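Local coordinates for protein catalase (Bacillus pumilus, PDB 4QOL) that breaks down hydrogen peroxide to water and oxygen at a heme group and shows peroxidase-like reactivity toward phenolic substrates, at residues 346-349 with 350-354; 432-435 with 436-439; 470-473 with 474-477. All coordinates share one frame; numbering follows the deposited sequence.

Interaction 1 (346-349 with 350-354). With HEM (protoporphyrin IX containing Fe), chain E.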
loop_
_atom_site.group_PDB
_atom_site.type_symbol
_atom_site.label_atom_id
_atom_site.label_comp_id
_atom_site.label_asym_id
_atom_site.label_seq_id
_atom_site.Cartn_x
_atom_site.Cartn_y
_atom_site.Cartn_z
ATOM N N HIS A 346 7.958 -0.750 -3.993
ATOM C CA HIS A 346 7.365 -0.125 -2.794
ATOM C C HIS A 346 6.950 1.325 -3.047
ATOM O O HIS A 346 5.808 1.750 -2.631
ATOM C CB HIS A 346 8.346 -0.205 -1.625
ATOM C CG HIS A 346 8.102 0.788 -0.506
ATOM N ND1 HIS A 346 7.074 0.665 0.403
ATOM C CD2 HIS A 346 8.752 1.915 -0.170
ATOM C CE1 HIS A 346 7.121 1.657 1.269
ATOM N NE2 HIS A 346 8.126 2.436 0.949
ATOM N N ARG A 347 7.869 2.145 -3.578
ATOM C CA ARG A 347 7.643 3.566 -3.640
ATOM C C ARG A 347 6.515 3.874 -4.663
ATOM O O ARG A 347 5.722 4.803 -4.487
ATOM C CB ARG A 347 8.911 4.277 -4.055
ATOM C CG ARG A 347 8.826 5.774 -4.194
ATOM C CD ARG A 347 10.202 6.441 -4.277
ATOM N NE ARG A 347 10.992 6.150 -5.497
ATOM C CZ ARG A 347 10.813 6.760 -6.681
ATOM N NH1 ARG A 347 9.839 7.690 -6.809
ATOM N NH2 ARG A 347 11.637 6.490 -7.698
ATOM N N LEU A 348 6.502 3.109 -5.747
ATOM C CA LEU A 348 5.737 3.443 -6.998
ATOM C C LEU A 348 4.655 2.431 -7.410
ATOM O O LEU A 348 3.757 2.801 -8.142
ATOM C CB LEU A 348 6.660 3.630 -8.193
ATOM C CG LEU A 348 7.655 4.778 -8.059
ATOM C CD1 LEU A 348 8.697 4.595 -9.156
ATOM C CD2 LEU A 348 6.942 6.118 -8.136
ATOM N N GLY A 349 4.733 1.224 -6.877
ATOM C CA GLY A 349 3.847 0.133 -7.236
ATOM C C GLY A 349 4.510 -0.945 -8.036
ATOM O O GLY A 349 5.443 -0.705 -8.754
ATOM N N ALA A 350 3.977 -2.134 -7.927
ATOM C CA ALA A 350 4.437 -3.303 -8.737
ATOM C C ALA A 350 4.580 -2.987 -10.217
ATOM O O ALA A 350 5.495 -3.523 -10.914
ATOM C CB ALA A 350 3.505 -4.496 -8.512
ATOM N N ASN A 351 3.640 -2.228 -10.764
ATOM C CA ASN A 351 3.591 -1.848 -12.176
ATOM C C ASN A 351 4.220 -0.508 -12.479
ATOM O O ASN A 351 3.878 0.158 -13.474
ATOM C CB ASN A 351 2.150 -1.961 -12.720
ATOM C CG ASN A 351 1.706 -3.368 -12.815
ATOM O OD1 ASN A 351 2.436 -4.208 -13.331
ATOM N ND2 ASN A 351 0.549 -3.678 -12.241
ATOM N N TYR A 352 5.257 -0.132 -11.721
ATOM C CA TYR A 352 5.903 1.168 -11.955
ATOM C C TYR A 352 6.549 1.314 -13.291
ATOM O O TYR A 352 6.693 2.450 -13.808
ATOM C CB TYR A 352 6.929 1.478 -10.823
ATOM C CG TYR A 352 8.258 0.640 -11.017
ATOM C CD1 TYR A 352 8.422 -0.680 -10.550
ATOM C CD2 TYR A 352 9.361 1.233 -11.609
ATOM C CE1 TYR A 352 9.638 -1.373 -10.697
ATOM C CE2 TYR A 352 10.548 0.532 -11.795
ATOM C CZ TYR A 352 10.685 -0.760 -11.331
ATOM O OH TYR A 352 11.854 -1.470 -11.481
ATOM N N MET A 353 6.899 0.190 -13.926
ATOM C CA MET A 353 7.479 0.262 -15.283
ATOM C C MET A 353 6.495 0.663 -16.391
ATOM O O MET A 353 6.906 0.928 -17.536
ATOM C CB MET A 353 8.170 -1.082 -15.585
ATOM C CG MET A 353 9.485 -1.315 -14.831
ATOM S SD MET A 353 10.745 -0.057 -15.161
ATOM C CE MET A 353 11.037 -0.389 -16.908
ATOM N N ARG A 354 5.214 0.719 -16.064
ATOM C CA ARG A 354 4.184 1.278 -16.947
ATOM C C ARG A 354 3.904 2.753 -16.824
ATOM O O ARG A 354 3.132 3.335 -17.601
ATOM C CB ARG A 354 2.880 0.484 -16.731
ATOM C CG ARG A 354 3.002 -1.032 -16.948
ATOM C CD ARG A 354 3.519 -1.358 -18.348
ATOM N NE ARG A 354 3.357 -2.791 -18.640
ATOM C CZ ARG A 354 3.475 -3.334 -19.866
ATOM N NH1 ARG A 354 3.730 -2.597 -20.922
ATOM N NH2 ARG A 354 3.330 -4.627 -20.020
HETATM C CHA HEM E . 18.733 6.718 -5.509
HETATM C CHB HEM E . 20.220 2.761 -3.129
HETATM C CHC HEM E . 24.922 3.947 -4.264
HETATM C CHD HEM E . 23.213 7.420 -7.179
HETATM C C1A HEM E . 18.745 5.566 -4.737
HETATM C C2A HEM E . 17.596 4.952 -4.143
HETATM C C3A HEM E . 18.017 3.841 -3.479
HETATM C C4A HEM E . 19.410 3.762 -3.662
HETATM C CMA HEM E . 17.266 2.766 -2.747
HETATM C CAA HEM E . 16.196 5.452 -4.299
HETATM C CBA HEM E . 15.805 5.158 -5.763
HETATM C CGA HEM E . 14.372 5.432 -6.025
HETATM O O1A HEM E . 13.994 5.478 -7.214
HETATM O O2A HEM E . 13.540 5.506 -5.092
HETATM C C1B HEM E . 21.638 2.802 -3.245
HETATM C C2B HEM E . 22.475 1.809 -2.643
HETATM C C3B HEM E . 23.777 2.127 -2.927
HETATM C C4B HEM E . 23.752 3.324 -3.780
HETATM C CMB HEM E . 21.969 0.632 -1.848
HETATM C CAB HEM E . 25.009 1.418 -2.576
HETATM C CBB HEM E . 24.933 0.158 -2.139
HETATM C C1C HEM E . 24.856 5.004 -5.173
HETATM C C2C HEM E . 25.906 5.385 -5.975
HETATM C C3C HEM E . 25.431 6.378 -6.775
HETATM C C4C HEM E . 24.051 6.560 -6.524
HETATM C CMC HEM E . 27.314 4.843 -5.855
HETATM C CAC HEM E . 26.144 6.998 -7.841
HETATM C CBC HEM E . 27.110 6.300 -8.413
HETATM C C1D HEM E . 21.835 7.471 -6.918
HETATM C C2D HEM E . 20.975 8.460 -7.570
HETATM C C3D HEM E . 19.733 8.307 -7.101
HETATM C C4D HEM E . 19.836 7.196 -6.160
HETATM C CMD HEM E . 21.490 9.459 -8.563
HETATM C CAD HEM E . 18.493 9.076 -7.482
HETATM C CBD HEM E . 17.989 8.453 -8.803
HETATM C CGD HEM E . 16.782 9.272 -9.158
HETATM O O1D HEM E . 16.980 10.335 -9.733
HETATM O O2D HEM E . 15.613 8.888 -8.881
HETATM N NA HEM E . 19.879 4.799 -4.458
HETATM N NB HEM E . 22.454 3.653 -3.894
HETATM N NC HEM E . 23.709 5.665 -5.556
HETATM N ND HEM E . 21.125 6.725 -6.079
HETATM FE FE HEM E . 21.769 5.252 -5.031
#
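L348 CB presses on Y352 CB at 3.4 Å where helix 331-348, which in heme catalases carries the proximal tyrosine, gives way to a type I beta turn from G349 to Y352. The turn starts at a positive phi of 109°, where any side chain on G349 would jam against the carbonyl O of L348. Next in the chain, A350 is packed on by R48 of a second subunit. N351 points its CB away from 346-349; its OD1 is hydrogen-bonded to H45 of that subunit and its ND2 to the carbonyls of D370 and F372. At Y352 the chain comes back, N reaching G349 O in a weak bond (3.0 Å, 134°). With CG set between backbone N and carbonyl carbon (chi1 76°), the tyrosine ring presents its edge to G349 O, which lies in the ring plane 3.5 Å from CD1. M353 CG sits above one face of this ring, toward the rim, and R354 N closes on N351 O. Back on the helix, L348 CD1 lies above one face of the R347 guanidinium, again toward the rim, and R347 NE and NH2 grip the heme propionate atoms O2A at 2.7 Å and O1A at 2.6 Å.

Interaction 2 (432-435 with 436-439)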
loop_
_atom_site.group_PDB
_atom_site.type_symbol
_atom_site.label_atom_id
_atom_site.label_comp_id
_atom_site.label_asym_id
_atom_site.label_seq_id
_atom_site.Cartn_x
_atom_site.Cartn_y
_atom_site.Cartn_z
ATOM N N TYR A 432 45.451 19.223 -5.360
ATOM C CA TYR A 432 44.767 20.456 -5.113
ATOM C C TYR A 432 45.778 21.629 -5.186
ATOM O O TYR A 432 46.884 21.517 -4.694
ATOM C CB TYR A 432 44.097 20.464 -3.714
ATOM C CG TYR A 432 42.775 19.674 -3.597
ATOM C CD1 TYR A 432 41.819 19.723 -4.605
ATOM C CD2 TYR A 432 42.556 18.820 -2.534
ATOM C CE1 TYR A 432 40.651 18.968 -4.525
ATOM C CE2 TYR A 432 41.384 18.047 -2.426
ATOM C CZ TYR A 432 40.437 18.119 -3.437
ATOM O OH TYR A 432 39.261 17.355 -3.336
ATOM N N SER A 433 45.317 22.767 -5.696
ATOM C CA SER A 433 46.015 24.050 -5.520
ATOM C C SER A 433 46.060 24.402 -4.051
ATOM O O SER A 433 45.336 23.820 -3.241
ATOM C CB SER A 433 45.306 25.163 -6.300
ATOM O OG SER A 433 44.067 25.504 -5.704
ATOM N N GLU A 434 46.913 25.364 -3.701
ATOM C CA GLU A 434 47.034 25.751 -2.346
ATOM C C GLU A 434 45.697 26.297 -1.843
ATOM O O GLU A 434 45.379 26.103 -0.694
ATOM C CB GLU A 434 48.163 26.789 -2.164
ATOM C CG GLU A 434 48.276 27.361 -0.755
ATOM C CD GLU A 434 48.423 26.317 0.367
ATOM O OE1 GLU A 434 48.083 26.647 1.510
ATOM O OE2 GLU A 434 48.933 25.205 0.135
ATOM N N GLU A 435 44.979 27.040 -2.694
ATOM C CA GLU A 435 43.697 27.660 -2.342
ATOM C C GLU A 435 42.712 26.524 -2.057
ATOM O O GLU A 435 41.955 26.585 -1.097
ATOM C CB GLU A 435 43.182 28.548 -3.489
ATOM C CG GLU A 435 43.935 29.879 -3.711
ATOM C CD GLU A 435 45.389 29.713 -4.192
ATOM O OE1 GLU A 435 46.221 30.585 -3.888
ATOM O OE2 GLU A 435 45.736 28.721 -4.896
ATOM N N GLU A 436 42.731 25.500 -2.915
ATOM C CA GLU A 436 41.827 24.345 -2.751
ATOM C C GLU A 436 42.161 23.560 -1.474
ATOM O O GLU A 436 41.257 23.106 -0.756
ATOM C CB GLU A 436 41.900 23.453 -3.948
ATOM C CG GLU A 436 41.279 24.039 -5.204
ATOM C CD GLU A 436 41.474 23.120 -6.390
ATOM O OE1 GLU A 436 42.594 22.652 -6.631
ATOM O OE2 GLU A 436 40.488 22.788 -7.067
ATOM N N LYS A 437 43.439 23.382 -1.178
ATOM C CA LYS A 437 43.815 22.708 0.057
ATOM C C LYS A 437 43.314 23.534 1.240
ATOM O O LYS A 437 42.846 22.982 2.241
ATOM C CB LYS A 437 45.296 22.579 0.203
ATOM C CG LYS A 437 45.964 21.596 -0.699
ATOM C CD LYS A 437 47.435 21.541 -0.291
ATOM C CE LYS A 437 48.209 20.554 -1.118
ATOM N NZ LYS A 437 48.475 21.043 -2.482
ATOM N N GLN A 438 43.459 24.840 1.149
ATOM C CA GLN A 438 43.009 25.683 2.278
ATOM C C GLN A 438 41.496 25.542 2.485
ATOM O O GLN A 438 41.021 25.469 3.613
ATOM C CB GLN A 438 43.406 27.165 2.079
ATOM C CG GLN A 438 44.892 27.388 2.401
ATOM C CD GLN A 438 45.344 28.856 2.322
ATOM O OE1 GLN A 438 44.547 29.776 2.507
ATOM N NE2 GLN A 438 46.631 29.070 2.050
ATOM N N ALA A 439 40.766 25.465 1.390
ATOM C CA ALA A 439 39.305 25.351 1.470
ATOM C C ALA A 439 38.924 23.957 2.094
ATOM O O ALA A 439 38.031 23.845 2.921
ATOM C CB ALA A 439 38.697 25.545 0.094
HETATM O O HOH W 1 49.975 23.689 -1.745
#
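E436 OE1 is gripped twice by S433, through the backbone and, weakly, through the hydroxyl, at the start of helix 434-448, where the two residues form a capping box. The firmer bond, one half of the box, comes from S433 N, 2.9 Å from E436 OE1 and nearly straight at 161°; it uses the lone pair pointing away from the other carboxylate oxygen. The other half runs in reverse: E436 N donates to S433 OG over 3.1 Å, so a first-turn amide with no helical carbonyl before it is satisfied by the N-cap side chain. As a weak extra, S433 OG also donates to E436 OE1 at 3.3 Å. The serine torsion makes the cap possible, with OG between backbone N and carbonyl carbon (chi1 71°), which points OG at E436 N. Regular helix bonds follow from K437 N to S433 O, Q438 N to E434 O and A439 N to E435 O.

Y432 lies just ahead of the cap, its ring edge toward the same glutamate, CD1 being 3.6 Å from E436 OE1; its hydroxyl is bonded to the T179 carbonyl. K437 runs out extended and bends only at its last torsion (chi4 75°), which brings NZ to 2.8 Å from Y432 O. One turn on, Q438 NE2 donates to E434 OE1 at 2.9 Å, with that oxygen in the plane of the amide. E434 OE1 has its stronger partner in R473 of helix 468-478, in a salt bridge. Between E434 and K437 there is no direct ion pair: a water donates to E434 OE2 at 2.6 Å and accepts from K437 NZ, bridging two charged atoms 4.9 Å apart.

Interaction 3 (470-473 with 474-477)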
loop_
_atom_site.group_PDB
_atom_site.type_symbol
_atom_site.label_atom_id
_atom_site.label_comp_id
_atom_site.label_asym_id
_atom_site.label_seq_id
_atom_site.Cartn_x
_atom_site.Cartn_y
_atom_site.Cartn_z
ATOM N N TYR A 470 48.470 17.060 4.832
ATOM C CA TYR A 470 47.013 17.043 4.990
ATOM C C TYR A 470 46.669 16.845 6.455
ATOM O O TYR A 470 45.962 17.658 7.049
ATOM C CB TYR A 470 46.534 15.895 4.090
ATOM C CG TYR A 470 45.013 15.672 3.897
ATOM C CD1 TYR A 470 44.059 16.533 4.420
ATOM C CD2 TYR A 470 44.578 14.613 3.091
ATOM C CE1 TYR A 470 42.728 16.315 4.229
ATOM C CE2 TYR A 470 43.236 14.398 2.878
ATOM C CZ TYR A 470 42.312 15.252 3.437
ATOM O OH TYR A 470 40.951 15.046 3.165
ATOM N N GLY A 471 47.112 15.734 7.037
ATOM C CA GLY A 471 46.759 15.433 8.440
ATOM C C GLY A 471 47.263 16.420 9.454
ATOM O O GLY A 471 46.533 16.816 10.370
ATOM N N GLN A 472 48.525 16.858 9.277
ATOM C CA GLN A 472 49.091 17.868 10.209
ATOM C C GLN A 472 48.386 19.223 10.149
ATOM O O GLN A 472 48.137 19.818 11.205
ATOM C CB GLN A 472 50.609 18.020 9.939
ATOM C CG GLN A 472 51.277 18.905 10.996
ATOM C CD GLN A 472 51.263 18.247 12.364
ATOM O OE1 GLN A 472 51.913 17.204 12.562
ATOM N NE2 GLN A 472 50.579 18.863 13.328
ATOM N N ARG A 473 48.066 19.705 8.949
ATOM C CA ARG A 473 47.318 20.925 8.747
ATOM C C ARG A 473 45.965 20.849 9.413
ATOM O O ARG A 473 45.502 21.813 10.030
ATOM C CB ARG A 473 47.156 21.265 7.252
ATOM C CG ARG A 473 48.427 21.831 6.650
ATOM C CD ARG A 473 48.390 22.052 5.149
ATOM N NE ARG A 473 47.579 23.182 4.766
ATOM C CZ ARG A 473 47.699 23.835 3.608
ATOM N NH1 ARG A 473 48.575 23.476 2.699
ATOM N NH2 ARG A 473 46.890 24.843 3.347
ATOM N N LEU A 474 45.320 19.686 9.305
ATOM C CA LEU A 474 43.976 19.562 9.913
ATOM C C LEU A 474 44.060 19.530 11.419
ATOM O O LEU A 474 43.265 20.201 12.118
ATOM C CB LEU A 474 43.315 18.261 9.363
ATOM C CG LEU A 474 41.827 18.098 9.279
ATOM C CD1 LEU A 474 41.392 16.655 9.660
ATOM C CD2 LEU A 474 40.925 19.194 9.782
ATOM N N ALA A 475 45.059 18.801 11.945
ATOM C CA ALA A 475 45.300 18.763 13.402
ATOM C C ALA A 475 45.516 20.167 13.913
ATOM O O ALA A 475 44.978 20.545 14.965
ATOM C CB ALA A 475 46.462 17.837 13.757
ATOM N N ASP A 476 46.319 20.923 13.181
ATOM C CA ASP A 476 46.681 22.269 13.594
ATOM C C ASP A 476 45.445 23.133 13.659
ATOM O O ASP A 476 45.204 23.866 14.627
ATOM C CB ASP A 476 47.681 22.874 12.595
ATOM C CG ASP A 476 49.093 22.241 12.684
ATOM O OD1 ASP A 476 49.388 21.437 13.609
ATOM O OD2 ASP A 476 49.938 22.620 11.850
ATOM N N SER A 477 44.630 23.048 12.609
ATOM C CA SER A 477 43.446 23.906 12.471
ATOM C C SER A 477 42.394 23.562 13.547
ATOM O O SER A 477 41.722 24.431 14.116
ATOM C CB SER A 477 42.950 23.780 11.024
ATOM O OG SER A 477 41.760 24.520 10.827
#
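L474 and Y470 meet on the buried side of helix 468-478, in the C-terminal helical region of the catalase, while Q472 and D476 meet on its more open side. Regular alpha-helical hydrogen bonds run through the buried side, L474 N donating to Y470 O at 3.1 Å and A475 N to G471 O at 2.9 Å. The packing is against helix 453-466: L474 lies on I460 and F463, A475 on I460. The Y470 ring stacks with Y429 while its hydroxyl reaches T179. Separate links run to helix 434-448, where R473 NH2 forms a salt bridge with E434 OE1 and S477 OG bonds T445.

The solvent side adds one side-chain bond to the regular backbone bonds, among them D476 N to Q472 O at 2.9 Å. Q472 stands with CG opposite its own backbone N (chi1 -172°) and bends at the next torsion, which swings the amide over the following turn. There NE2 donates to D476 OD1 at 2.9 Å, with OD1 close to the amide plane but NE2 41° out of the carboxylate plane. A leucine in place of Q472 would probably leave D476 OD1 without this donor and the carboxylate freer to turn. D476 CG comes within 3.0 Å of Q472 O, and the N-H on OD1 probably eases this approach of the carboxylate to a carbonyl oxygen.

All three contacts are local, so none closes a long loop; they follow one another in series and neither nest nor cross. Interaction 1 comes first, turning the chain out of helix 331-348 beside the heme pocket and close to neighbouring subunits. Interaction 2 opens helix 434-448, and interaction 3 lies within helix 468-478. The first stands on the opposite side of the chain's centre from the other two, with nearest atoms about 30 Å or more away. Interactions 2 and 3, with centres about 13 Å apart, touch directly: E434, K437 and Q438 meet R473, E434 by a salt bridge, tying the start of one C-terminal helix to the middle of another. Thus one contact lies in the heme-binding part and two in the C-terminal helical region.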